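PDB 6FRL: tryptophan halogenase superfamily from Brevundimonas sp. BAL3, which is a flavin-dependent halogenase that prefers bromination over chlorination, probably using reduced flavin and oxygen to oxidise halide for electrophilic halogenation of an aromatic substrate. Local coordinates for residues Q68-R72 against H175-Y179; Y135-L141 against I487-V491; D249-V254 against E318-F324; R392-I398 against V420-L424. One frame throughout, in Å; residues are numbered along the deposited sequence.

Overall arrangement
Four separate contacts, none touching another, are spread through the chain, their centres 24 to 36 Å apart. Interaction 1 joins the loop between helices 61-68 and 73-79 to helix 169-182; interaction 2 packs helix 137-143 on the late helix 473-492. Their segments alternate along the sequence, so the two closures cross. Interactions 3 and 4 follow interaction 1 in series, and both fall between the two segments of interaction 2. Interaction 3 pairs the edge strand 314-323 with strand 250-257 in the seven-stranded sheet, whereas interaction 4 links helices 376-402 and 422-434. Interactions 3 and 4 come closest, about 9 Å between nearest atoms. Interaction 2 joins segments 346 residues apart, interaction 4 segments 22 apart.

Interaction 1: Q68-R72 against H175-Y179; sequences QLGLR and HLRAY
Residues 175-179 form a regular helical turn, with Tyr179 N bonded to His175 O at 3.1 Å, while 68-72 is the loop linking helix 61-68 to helix 73-79. Gly70, at phi/psi 88/14, closes the first helix in a Schellman motif; Leu71 is extended (-97/149) and Arg72 takes the N-cap position of the following helix. The backbones stay well apart, the nearest CA pair being Leu69 and Tyr179 at 8.8 Å, so side chains bridge the gap. Leu69 and Leu71, both mt rotamers, point toward the helix. Tyr179 (chi1 t) reaches back so that its OH donates to Leu69 O at 2.6 Å, while Leu69 CD1 lies over one ring face. Leu71 CD2 meets Tyr179 CD2 at 4.0 Å, and Leu71 CD1 approaches the edge of the His175 ring, 3.9 Å from His175 CD2. Leu69 CD1 touches Leu176 CD2 at 3.8 Å. The contact is flanked by helix 20-33, touched by Leu176 and Tyr179, and by helix 73-79, touched by Leu71 and His175.

Interaction 2: Y135-L141 against I487-V491; sequences YSLGAAL and IADLV
Ile487 (mt rotamer) lays its CD1 against the backbone where the chain enters helix 137-143, 3.4 Å from Tyr135 C and 3.8 Å from Leu137 N, while its CG2 meets Ala140 CB at 3.6 Å. Residues 137-141 and 487-491 are both helical; their axes approach to 9.6 Å and cross at -46°, with the N-to-C directions inclined by 46°. CA atoms come nearest at Leu137-Ile487 and Leu141-Val491, each 5.7 Å, so the contact repeats after one helical turn, i to i+4, on both helices. Small Ala140 lies between these levels, its CB 3.5 Å from Val491 CG2. That same CG2 is 4.0 Å from Leu137 CD1 and 4.1 Å from Leu141 CD2. Leu137 (tp) also places CD2 3.9 Å from CD2 of Leu490, another tp leucine. Ser136 is the N-cap of the first helix: its OG accepts from Ala139 N at 3.2 Å. Tyr135 points away from the segment 487-491, but its OH is hydrogen-bonded to Arg484 one turn earlier on helix 473-492. Between the segments the side chains that meet are all apolar, with methyls also packed on peptide backbone, so burial of apolar surface probably supplies the cohesion here, beside the Arg484 bond.

Interaction 3: D249-V254 against E318-F324; sequences DAAYAV and EPRRIPF
The antiparallel strands 250-254 and 320-323 approach to 4.7 Å, their directions 145° apart. Ala251 faces Ile322 in a hydrogen-bonded pair, Ala251 N to Ile322 O at 3.1 Å and Ile322 N to Ala251 O at 2.8 Å. The next such pair, Ala253 with Arg320, has weak hydrogen bonds, Ala253 N to Arg320 O at 3.3 Å and Arg320 N to Ala253 O at 3.4 Å. These alternate with the non-hydrogen-bonded pairs Ala250-Pro323 (CA-CA 4.9 Å) and Tyr252-Arg321 (CA-CA 4.7 Å). On the face of Ala250 and Tyr252, the Tyr252 ring (chi1 m) leans across the neighbouring strand. Arg321 CG sits over the ring in a CH-pi contact, 3.9 Å from the centroid, and Pro319 CB also packs on it, 3.6 Å from Tyr252 CD1. The low methyl of Ala250 leaves a hollow for the extended Arg321 side chain, whose guanidinium lies over Ala250 CB, with NH2 at 3.5 Å; NE salt-bridges Asp300. Strand 314-323 is an edge strand of the seven-stranded sheet; the other edge of strand 250-257 pairs with 286-293, where Asp249 and Ala250 opposite Phe293 make a classic beta bulge. On the face of Ala251 and Ala253, small methyls admit larger neighbours: Phe324 lies across strand 250-254, CE1 3.4 Å from Ala251 CB and one ring face over Ala250 O and Ala251 N, while Ile322 CD1 lies 4.4 Å from Ala253 CB.

Interaction 4: R392-I398 against V420-L424; sequences RVRDFII and VPETL
Ile398, Asp395 and Leu424 bury the most surface where helical residues 392-398 meet 420-424, a segment that enters its own helix at Glu422 with Pro421 in the N-cap position. CA atoms come nearest at Asp395-Leu424, 6.0 Å, and Ile398-Val420, 7.5 Å. Ile398 (mt) supplies the apolar part: its CG2 lies 3.4 Å from Leu424 CD2 and 3.8 Å from Val420 CG1, and its CD1 is 3.7 Å from Pro421 CD. Leu424 (tp) also brings CD2 within 3.7 Å of Asp395 O. One turn before Ile398, Asp395 (chi1 m) is the polar centre. Its OD2 accepts from Thr423 OG1 at 2.6 Å, a bond that ties the first turn of helix 422-434 to the C-terminal half of the long helix 376-402. The carboxylate also anchors a salt-bridge network within its own helix: OD2 takes Arg392 NH2 at 3.0 Å, and OD1 takes both NE and NH2 of Arg394, each at 3.0 Å. Pro421 CG packs over one face of the Arg394 guanidinium, 3.8 Å from NH2, and 3.7 Å from Asp395 OD1. Arg394 has a cation-pi partner in Trp242, Pro421 touches Trp245, and Leu424 continues onto Trp450 of helix 447-456.

Interaction 1: Q68-R72 against H175-Y179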
loop_
_atom_site.group_PDB
_atom_site.type_symbol
_atom_site.label_atom_id
_atom_site.label_comp_id
_atom_site.label_asym_id
_atom_site.label_seq_id
_atom_site.Cartn_x
_atom_site.Cartn_y
_atom_site.Cartn_z
ATOM N N GLN B 68 3.378 2.499 -22.172
ATOM C CA GLN B 68 3.222 3.929 -21.972
ATOM C C GLN B 68 3.893 4.738 -23.085
ATOM O O GLN B 68 3.490 5.876 -23.320
ATOM C CB GLN B 68 3.766 4.375 -20.611
ATOM C CG GLN B 68 2.744 4.322 -19.502
ATOM C CD GLN B 68 3.321 4.169 -18.062
ATOM O OE1 GLN B 68 2.873 3.296 -17.291
ATOM N NE2 GLN B 68 4.291 5.016 -17.691
ATOM N N LEU B 69 4.897 4.171 -23.752
ATOM C CA LEU B 69 5.534 4.822 -24.897
ATOM C C LEU B 69 4.733 4.772 -26.234
ATOM O O LEU B 69 5.135 5.418 -27.192
ATOM C CB LEU B 69 6.923 4.216 -25.137
ATOM C CG LEU B 69 7.941 4.145 -23.990
ATOM C CD1 LEU B 69 9.246 3.533 -24.496
ATOM C CD2 LEU B 69 8.200 5.504 -23.349
ATOM N N GLY B 70 3.617 4.018 -26.287
ATOM C CA GLY B 70 2.869 3.772 -27.538
ATOM C C GLY B 70 3.333 2.564 -28.375
ATOM O O GLY B 70 2.945 2.442 -29.526
ATOM N N LEU B 71 4.155 1.670 -27.788
ATOM C CA LEU B 71 4.702 0.478 -28.461
ATOM C C LEU B 71 3.863 -0.756 -28.142
ATOM O O LEU B 71 3.291 -0.854 -27.073
ATOM C CB LEU B 71 6.153 0.255 -28.029
ATOM C CG LEU B 71 7.100 1.448 -28.197
ATOM C CD1 LEU B 71 8.542 1.137 -27.816
ATOM C CD2 LEU B 71 7.053 1.954 -29.620
ATOM N N ARG B 72 3.798 -1.690 -29.082
ATOM C CA ARG B 72 3.040 -2.944 -28.939
ATOM C C ARG B 72 3.978 -4.090 -28.566
ATOM O O ARG B 72 5.173 -4.053 -28.905
ATOM C CB ARG B 72 2.375 -3.316 -30.245
ATOM C CG ARG B 72 1.329 -2.300 -30.728
ATOM C CD ARG B 72 0.992 -2.497 -32.209
ATOM N NE ARG B 72 0.670 -3.904 -32.440
ATOM C CZ ARG B 72 -0.538 -4.463 -32.306
ATOM N NH1 ARG B 72 -1.631 -3.731 -32.015
ATOM N NH2 ARG B 72 -0.644 -5.782 -32.438
ATOM N N HIS B 175 16.248 -0.314 -29.999
ATOM C CA HIS B 175 14.860 0.068 -30.289
ATOM C C HIS B 175 14.435 1.376 -29.553
ATOM O O HIS B 175 13.851 2.299 -30.137
ATOM C CB HIS B 175 13.963 -1.125 -29.916
ATOM C CG HIS B 175 12.562 -1.050 -30.433
ATOM N ND1 HIS B 175 12.217 -1.468 -31.700
ATOM C CD2 HIS B 175 11.405 -0.690 -29.826
ATOM C CE1 HIS B 175 10.910 -1.351 -31.859
ATOM N NE2 HIS B 175 10.395 -0.874 -30.737
ATOM N N LEU B 176 14.792 1.491 -28.285
ATOM C CA LEU B 176 14.456 2.689 -27.511
ATOM C C LEU B 176 15.237 3.912 -27.950
ATOM O O LEU B 176 14.679 5.022 -27.938
ATOM C CB LEU B 176 14.633 2.445 -26.015
ATOM C CG LEU B 176 13.756 1.291 -25.485
ATOM C CD1 LEU B 176 14.157 0.921 -24.038
ATOM C CD2 LEU B 176 12.283 1.613 -25.601
ATOM N N ARG B 177 16.501 3.720 -28.334
ATOM C CA ARG B 177 17.326 4.794 -28.947
ATOM C C ARG B 177 16.677 5.415 -30.185
ATOM O O ARG B 177 16.607 6.635 -30.311
ATOM C CB ARG B 177 18.714 4.294 -29.324
ATOM C CG ARG B 177 19.495 5.276 -30.182
ATOM C CD ARG B 177 20.909 4.826 -30.490
ATOM N NE ARG B 177 21.463 5.669 -31.560
ATOM C CZ ARG B 177 22.627 5.452 -32.191
ATOM N NH1 ARG B 177 23.388 4.406 -31.895
ATOM N NH2 ARG B 177 23.037 6.305 -33.123
ATOM N N ALA B 178 16.218 4.579 -31.103
ATOM C CA ALA B 178 15.532 5.068 -32.296
ATOM C C ALA B 178 14.236 5.788 -31.905
ATOM O O ALA B 178 13.924 6.834 -32.487
ATOM C CB ALA B 178 15.264 3.935 -33.267
ATOM N N TYR B 179 13.513 5.271 -30.905
ATOM C CA TYR B 179 12.333 5.967 -30.359
ATOM C C TYR B 179 12.670 7.324 -29.762
ATOM O O TYR B 179 11.938 8.289 -29.970
ATOM C CB TYR B 179 11.634 5.110 -29.283
ATOM C CG TYR B 179 10.394 5.712 -28.654
ATOM C CD1 TYR B 179 10.480 6.589 -27.573
ATOM C CD2 TYR B 179 9.135 5.366 -29.125
ATOM C CE1 TYR B 179 9.337 7.134 -26.991
ATOM C CE2 TYR B 179 7.979 5.906 -28.563
ATOM C CZ TYR B 179 8.081 6.786 -27.483
ATOM O OH TYR B 179 6.945 7.292 -26.907
#

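Interaction 2: Y135-L141 against I487-V491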
loop_
_atom_site.group_PDB
_atom_site.type_symbol
_atom_site.label_atom_id
_atom_site.label_comp_id
_atom_site.label_asym_id
_atom_site.label_seq_id
_atom_site.Cartn_x
_atom_site.Cartn_y
_atom_site.Cartn_z
ATOM N N TYR B 135 -3.017 -25.026 -8.472
ATOM C CA TYR B 135 -4.057 -23.999 -8.410
ATOM C C TYR B 135 -3.653 -22.653 -8.981
ATOM O O TYR B 135 -4.363 -21.686 -8.765
ATOM C CB TYR B 135 -4.547 -23.817 -6.981
ATOM C CG TYR B 135 -5.012 -25.094 -6.360
ATOM C CD1 TYR B 135 -4.120 -25.913 -5.679
ATOM C CD2 TYR B 135 -6.348 -25.494 -6.435
ATOM C CE1 TYR B 135 -4.526 -27.109 -5.118
ATOM C CE2 TYR B 135 -6.770 -26.699 -5.864
ATOM C CZ TYR B 135 -5.847 -27.486 -5.200
ATOM O OH TYR B 135 -6.244 -28.655 -4.619
ATOM N N SER B 136 -2.531 -22.604 -9.711
ATOM C CA SER B 136 -2.084 -21.422 -10.474
ATOM C C SER B 136 -2.057 -21.725 -11.961
ATOM O O SER B 136 -1.279 -22.579 -12.413
ATOM C CB SER B 136 -0.657 -21.023 -10.071
ATOM O OG SER B 136 -0.127 -20.029 -10.954
ATOM N N LEU B 137 -2.866 -21.006 -12.723
ATOM C CA LEU B 137 -2.917 -21.160 -14.169
ATOM C C LEU B 137 -1.578 -20.804 -14.782
ATOM O O LEU B 137 -1.084 -21.505 -15.673
ATOM C CB LEU B 137 -4.036 -20.315 -14.758
ATOM C CG LEU B 137 -4.155 -20.187 -16.269
ATOM C CD1 LEU B 137 -4.234 -21.560 -16.912
ATOM C CD2 LEU B 137 -5.378 -19.349 -16.629
ATOM N N GLY B 138 -0.968 -19.735 -14.279
ATOM C CA GLY B 138 0.337 -19.295 -14.781
ATOM C C GLY B 138 1.355 -20.412 -14.719
ATOM O O GLY B 138 2.015 -20.743 -15.736
ATOM N N ALA B 139 1.464 -21.007 -13.529
ATOM C CA ALA B 139 2.436 -22.064 -13.253
ATOM C C ALA B 139 2.169 -23.303 -14.075
ATOM O O ALA B 139 3.091 -23.884 -14.627
ATOM C CB ALA B 139 2.421 -22.416 -11.784
ATOM N N ALA B 140 0.900 -23.702 -14.147
ATOM C CA ALA B 140 0.455 -24.854 -14.969
ATOM C C ALA B 140 0.776 -24.648 -16.455
ATOM O O ALA B 140 1.261 -25.565 -17.113
ATOM C CB ALA B 140 -1.043 -25.111 -14.769
ATOM N N LEU B 141 0.502 -23.449 -16.974
ATOM C CA LEU B 141 0.865 -23.098 -18.367
ATOM C C LEU B 141 2.385 -23.157 -18.559
ATOM O O LEU B 141 2.841 -23.704 -19.538
ATOM C CB LEU B 141 0.329 -21.711 -18.750
ATOM C CG LEU B 141 -1.153 -21.471 -19.048
ATOM C CD1 LEU B 141 -1.487 -19.982 -19.103
ATOM C CD2 LEU B 141 -1.535 -22.072 -20.364
ATOM N N ILE B 487 -8.245 -25.599 -14.301
ATOM C CA ILE B 487 -6.897 -25.208 -14.738
ATOM C C ILE B 487 -6.258 -26.248 -15.677
ATOM O O ILE B 487 -5.728 -25.887 -16.721
ATOM C CB ILE B 487 -5.972 -24.874 -13.528
ATOM C CG1 ILE B 487 -6.383 -23.533 -12.946
ATOM C CG2 ILE B 487 -4.498 -24.840 -13.946
ATOM C CD1 ILE B 487 -5.711 -23.201 -11.638
ATOM N N ALA B 488 -6.296 -27.523 -15.291
ATOM C CA ALA B 488 -5.578 -28.579 -16.045
ATOM C C ALA B 488 -6.159 -28.685 -17.461
ATOM O O ALA B 488 -5.403 -28.724 -18.405
ATOM C CB ALA B 488 -5.622 -29.901 -15.304
ATOM N N ASP B 489 -7.488 -28.612 -17.572
ATOM C CA ASP B 489 -8.225 -28.639 -18.843
ATOM C C ASP B 489 -8.092 -27.387 -19.722
ATOM O O ASP B 489 -8.080 -27.492 -20.968
ATOM C CB ASP B 489 -9.731 -28.910 -18.587
ATOM C CG ASP B 489 -9.999 -30.324 -18.083
ATOM O OD1 ASP B 489 -9.178 -31.226 -18.332
ATOM O OD2 ASP B 489 -11.042 -30.534 -17.440
ATOM N N LEU B 490 -8.030 -26.217 -19.086
ATOM C CA LEU B 490 -7.715 -24.955 -19.764
ATOM C C LEU B 490 -6.281 -25.024 -20.339
ATOM O O LEU B 490 -6.059 -24.726 -21.522
ATOM C CB LEU B 490 -7.897 -23.784 -18.778
ATOM C CG LEU B 490 -7.623 -22.335 -19.234
ATOM C CD1 LEU B 490 -8.178 -22.022 -20.626
ATOM C CD2 LEU B 490 -8.237 -21.387 -18.222
ATOM N N VAL B 491 -5.325 -25.468 -19.520
ATOM C CA VAL B 491 -3.957 -25.688 -20.007
ATOM C C VAL B 491 -3.922 -26.630 -21.181
ATOM O O VAL B 491 -3.232 -26.370 -22.139
ATOM C CB VAL B 491 -2.992 -26.221 -18.898
ATOM C CG1 VAL B 491 -1.658 -26.672 -19.468
ATOM C CG2 VAL B 491 -2.698 -25.151 -17.869
#

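Interaction 3: D249-V254 against E318-F324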
loop_
_atom_site.group_PDB
_atom_site.type_symbol
_atom_site.label_atom_id
_atom_site.label_comp_id
_atom_site.label_asym_id
_atom_site.label_seq_id
_atom_site.Cartn_x
_atom_site.Cartn_y
_atom_site.Cartn_z
ATOM N N ASP B 249 29.688 -13.859 -5.029
ATOM C CA ASP B 249 30.530 -12.689 -5.299
ATOM C C ASP B 249 31.150 -12.662 -6.720
ATOM O O ASP B 249 32.005 -11.839 -6.992
ATOM C CB ASP B 249 31.621 -12.622 -4.222
ATOM C CG ASP B 249 32.670 -13.722 -4.367
ATOM O OD1 ASP B 249 32.357 -14.837 -4.821
ATOM O OD2 ASP B 249 33.837 -13.468 -4.025
ATOM N N ALA B 250 30.693 -13.528 -7.626
ATOM C CA ALA B 250 31.215 -13.565 -8.988
ATOM C C ALA B 250 30.209 -14.222 -9.919
ATOM O O ALA B 250 29.267 -14.893 -9.452
ATOM C CB ALA B 250 32.508 -14.348 -9.025
ATOM N N ALA B 251 30.410 -14.041 -11.226
ATOM C CA ALA B 251 29.574 -14.698 -12.204
ATOM C C ALA B 251 30.244 -14.867 -13.571
ATOM O O ALA B 251 31.048 -14.029 -13.986
ATOM C CB ALA B 251 28.274 -13.926 -12.370
ATOM N N TYR B 252 29.875 -15.947 -14.263
ATOM C CA TYR B 252 30.239 -16.168 -15.648
ATOM C C TYR B 252 28.974 -16.141 -16.523
ATOM O O TYR B 252 27.952 -16.720 -16.164
ATOM C CB TYR B 252 30.922 -17.522 -15.800
ATOM C CG TYR B 252 32.413 -17.536 -15.512
ATOM C CD1 TYR B 252 33.309 -16.936 -16.378
ATOM C CD2 TYR B 252 32.925 -18.213 -14.405
ATOM C CE1 TYR B 252 34.663 -16.984 -16.141
ATOM C CE2 TYR B 252 34.280 -18.270 -14.158
ATOM C CZ TYR B 252 35.150 -17.646 -15.022
ATOM O OH TYR B 252 36.518 -17.672 -14.771
ATOM N N ALA B 253 29.035 -15.471 -17.671
ATOM C CA ALA B 253 27.920 -15.485 -18.626
ATOM C C ALA B 253 28.434 -15.863 -20.002
ATOM O O ALA B 253 29.580 -15.533 -20.358
ATOM C CB ALA B 253 27.234 -14.130 -18.684
ATOM N N VAL B 254 27.582 -16.532 -20.770
ATOM C CA VAL B 254 27.920 -16.939 -22.104
ATOM C C VAL B 254 26.624 -17.136 -22.906
ATOM O O VAL B 254 25.675 -17.797 -22.415
ATOM C CB VAL B 254 28.795 -18.222 -22.086
ATOM C CG1 VAL B 254 28.069 -19.392 -21.435
ATOM C CG2 VAL B 254 29.247 -18.625 -23.492
ATOM N N GLU B 318 33.713 -17.622 -25.586
ATOM C CA GLU B 318 34.119 -18.111 -24.285
ATOM C C GLU B 318 33.467 -17.270 -23.204
ATOM O O GLU B 318 33.031 -16.145 -23.476
ATOM C CB GLU B 318 35.639 -18.129 -24.154
ATOM C CG GLU B 318 36.238 -19.284 -24.956
ATOM C CD GLU B 318 37.585 -18.938 -25.538
ATOM O OE1 GLU B 318 38.422 -18.358 -24.801
ATOM O OE2 GLU B 318 37.787 -19.232 -26.738
ATOM N N PRO B 319 33.361 -17.834 -21.984
ATOM C CA PRO B 319 32.733 -17.106 -20.880
ATOM C C PRO B 319 33.539 -15.898 -20.419
ATOM O O PRO B 319 34.763 -15.988 -20.349
ATOM C CB PRO B 319 32.674 -18.152 -19.754
ATOM C CG PRO B 319 32.846 -19.473 -20.432
ATOM C CD PRO B 319 33.753 -19.199 -21.572
ATOM N N ARG B 320 32.858 -14.788 -20.123
ATOM C CA ARG B 320 33.491 -13.644 -19.473
ATOM C C ARG B 320 33.124 -13.685 -18.004
ATOM O O ARG B 320 31.990 -13.996 -17.633
ATOM C CB ARG B 320 33.092 -12.295 -20.088
ATOM C CG ARG B 320 33.958 -11.896 -21.287
ATOM C CD ARG B 320 33.885 -10.365 -21.583
ATOM N NE ARG B 320 32.621 -9.882 -22.187
ATOM C CZ ARG B 320 31.548 -9.399 -21.530
ATOM N NH1 ARG B 320 31.511 -9.315 -20.195
ATOM N NH2 ARG B 320 30.479 -9.017 -22.225
ATOM N N ARG B 321 34.099 -13.354 -17.167
ATOM C CA ARG B 321 33.843 -13.212 -15.757
ATOM C C ARG B 321 33.331 -11.808 -15.530
ATOM O O ARG B 321 33.702 -10.887 -16.260
ATOM C CB ARG B 321 35.089 -13.469 -14.947
ATOM C CG ARG B 321 34.818 -14.212 -13.667
ATOM C CD ARG B 321 36.122 -14.301 -12.905
ATOM N NE ARG B 321 36.048 -14.942 -11.582
ATOM C CZ ARG B 321 35.939 -14.326 -10.398
ATOM N NH1 ARG B 321 35.815 -13.007 -10.312
ATOM N NH2 ARG B 321 35.946 -15.049 -9.286
ATOM N N ILE B 322 32.450 -11.674 -14.536
ATOM C CA ILE B 322 31.915 -10.383 -14.078
ATOM C C ILE B 322 32.050 -10.354 -12.547
ATOM O O ILE B 322 31.643 -11.330 -11.886
ATOM C CB ILE B 322 30.432 -10.199 -14.442
ATOM C CG1 ILE B 322 30.150 -10.618 -15.893
ATOM C CG2 ILE B 322 30.026 -8.744 -14.237
ATOM C CD1 ILE B 322 28.670 -10.826 -16.213
ATOM N N PRO B 323 32.687 -9.297 -11.981
ATOM C CA PRO B 323 32.566 -9.103 -10.527
ATOM C C PRO B 323 31.160 -8.644 -10.093
ATOM O O PRO B 323 30.489 -7.831 -10.755
ATOM C CB PRO B 323 33.638 -8.049 -10.196
ATOM C CG PRO B 323 34.636 -8.175 -11.289
ATOM C CD PRO B 323 33.859 -8.578 -12.522
ATOM N N PHE B 324 30.729 -9.233 -8.989
ATOM C CA PHE B 324 29.464 -8.951 -8.388
ATOM C C PHE B 324 29.857 -8.225 -7.162
ATOM O O PHE B 324 30.791 -8.637 -6.481
ATOM C CB PHE B 324 28.776 -10.251 -7.977
ATOM C CG PHE B 324 27.833 -10.796 -8.994
ATOM C CD1 PHE B 324 27.938 -10.462 -10.355
ATOM C CD2 PHE B 324 26.816 -11.659 -8.582
ATOM C CE1 PHE B 324 27.036 -10.970 -11.274
ATOM C CE2 PHE B 324 25.917 -12.172 -9.496
ATOM C CZ PHE B 324 26.028 -11.830 -10.843
#

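Interaction 4: R392-I398 against V420-L424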
loop_
_atom_site.group_PDB
_atom_site.type_symbol
_atom_site.label_atom_id
_atom_site.label_comp_id
_atom_site.label_asym_id
_atom_site.label_seq_id
_atom_site.Cartn_x
_atom_site.Cartn_y
_atom_site.Cartn_z
ATOM N N ARG B 392 13.924 -4.243 0.264
ATOM C CA ARG B 392 12.825 -5.194 0.063
ATOM C C ARG B 392 13.141 -6.249 -1.013
ATOM O O ARG B 392 12.772 -7.404 -0.862
ATOM C CB ARG B 392 11.506 -4.469 -0.201
ATOM C CG ARG B 392 11.072 -3.477 0.872
ATOM C CD ARG B 392 10.599 -4.138 2.132
ATOM N NE ARG B 392 11.698 -4.709 2.912
ATOM C CZ ARG B 392 12.540 -4.013 3.674
ATOM N NH1 ARG B 392 12.432 -2.687 3.791
ATOM N NH2 ARG B 392 13.510 -4.663 4.321
ATOM N N VAL B 393 13.903 -5.893 -2.040
ATOM C CA VAL B 393 14.339 -6.889 -3.053
ATOM C C VAL B 393 15.465 -7.783 -2.519
ATOM O O VAL B 393 15.473 -9.011 -2.747
ATOM C CB VAL B 393 14.774 -6.215 -4.377
ATOM C CG1 VAL B 393 15.341 -7.228 -5.382
ATOM C CG2 VAL B 393 13.596 -5.456 -4.997
ATOM N N ARG B 394 16.429 -7.169 -1.855
ATOM C CA ARG B 394 17.460 -7.938 -1.135
ATOM C C ARG B 394 16.889 -9.079 -0.256
ATOM O O ARG B 394 17.282 -10.242 -0.398
ATOM C CB ARG B 394 18.298 -6.985 -0.286
ATOM C CG ARG B 394 19.426 -7.613 0.522
ATOM C CD ARG B 394 19.789 -6.699 1.664
ATOM N NE ARG B 394 18.660 -6.461 2.571
ATOM C CZ ARG B 394 18.664 -5.570 3.562
ATOM N NH1 ARG B 394 19.744 -4.828 3.782
ATOM N NH2 ARG B 394 17.581 -5.421 4.332
ATOM N N ASP B 395 15.958 -8.725 0.629
ATOM C CA ASP B 395 15.307 -9.686 1.530
ATOM C C ASP B 395 14.607 -10.818 0.791
ATOM O O ASP B 395 14.724 -11.966 1.195
ATOM C CB ASP B 395 14.305 -8.976 2.454
ATOM C CG ASP B 395 14.988 -8.103 3.493
ATOM O OD1 ASP B 395 16.237 -7.989 3.481
ATOM O OD2 ASP B 395 14.264 -7.517 4.312
ATOM N N PHE B 396 13.882 -10.516 -0.284
ATOM C CA PHE B 396 13.304 -11.590 -1.092
ATOM C C PHE B 396 14.381 -12.514 -1.642
ATOM O O PHE B 396 14.215 -13.735 -1.590
ATOM C CB PHE B 396 12.429 -11.015 -2.225
ATOM C CG PHE B 396 11.604 -12.038 -2.959
ATOM C CD1 PHE B 396 10.683 -12.824 -2.272
ATOM C CD2 PHE B 396 11.693 -12.172 -4.344
ATOM C CE1 PHE B 396 9.892 -13.765 -2.959
ATOM C CE2 PHE B 396 10.913 -13.100 -5.024
ATOM C CZ PHE B 396 10.010 -13.904 -4.320
ATOM N N ILE B 397 15.487 -11.940 -2.156
ATOM C CA ILE B 397 16.605 -12.757 -2.683
ATOM C C ILE B 397 17.238 -13.633 -1.573
ATOM O O ILE B 397 17.421 -14.828 -1.743
ATOM C CB ILE B 397 17.671 -11.887 -3.407
ATOM C CG1 ILE B 397 17.060 -11.348 -4.712
ATOM C CG2 ILE B 397 18.927 -12.704 -3.709
ATOM C CD1 ILE B 397 17.793 -10.190 -5.341
ATOM N N ILE B 398 17.539 -13.022 -0.434
ATOM C CA ILE B 398 18.076 -13.736 0.721
ATOM C C ILE B 398 17.258 -15.001 1.086
ATOM O O ILE B 398 17.832 -16.092 1.282
ATOM C CB ILE B 398 18.161 -12.788 1.945
ATOM C CG1 ILE B 398 19.300 -11.794 1.736
ATOM C CG2 ILE B 398 18.396 -13.587 3.237
ATOM C CD1 ILE B 398 19.298 -10.638 2.703
ATOM N N VAL B 420 20.259 -13.177 8.959
ATOM C CA VAL B 420 19.520 -12.473 7.932
ATOM C C VAL B 420 18.938 -11.223 8.560
ATOM O O VAL B 420 18.716 -11.172 9.767
ATOM C CB VAL B 420 18.386 -13.343 7.288
ATOM C CG1 VAL B 420 18.902 -14.707 6.859
ATOM C CG2 VAL B 420 17.201 -13.549 8.211
ATOM N N PRO B 421 18.675 -10.200 7.746
ATOM C CA PRO B 421 18.133 -8.997 8.327
ATOM C C PRO B 421 16.894 -9.265 9.191
ATOM O O PRO B 421 16.137 -10.198 8.915
ATOM C CB PRO B 421 17.785 -8.146 7.096
ATOM C CG PRO B 421 18.752 -8.612 6.053
ATOM C CD PRO B 421 18.864 -10.086 6.289
ATOM N N GLU B 422 16.722 -8.449 10.232
ATOM C CA GLU B 422 15.542 -8.463 11.105
ATOM C C GLU B 422 14.215 -8.321 10.353
ATOM O O GLU B 422 13.218 -8.935 10.739
ATOM C CB GLU B 422 15.660 -7.380 12.212
ATOM C CG GLU B 422 14.320 -6.856 12.765
ATOM C CD GLU B 422 14.377 -6.410 14.235
ATOM O OE1 GLU B 422 15.388 -5.777 14.651
ATOM O OE2 GLU B 422 13.394 -6.708 14.968
ATOM N N THR B 423 14.184 -7.500 9.313
ATOM C CA THR B 423 12.975 -7.369 8.460
ATOM C C THR B 423 12.486 -8.730 7.886
ATOM O O THR B 423 11.279 -8.998 7.862
ATOM C CB THR B 423 13.238 -6.394 7.300
ATOM O OG1 THR B 423 14.533 -6.645 6.781
ATOM C CG2 THR B 423 13.192 -4.959 7.786
ATOM N N LEU B 424 13.438 -9.574 7.478
ATOM C CA LEU B 424 13.170 -10.918 7.002
ATOM C C LEU B 424 12.874 -11.928 8.119
ATOM O O LEU B 424 12.077 -12.869 7.906
ATOM C CB LEU B 424 14.342 -11.428 6.161
ATOM C CG LEU B 424 14.142 -12.794 5.498
ATOM C CD1 LEU B 424 12.892 -12.796 4.602
ATOM C CD2 LEU B 424 15.385 -13.132 4.693
#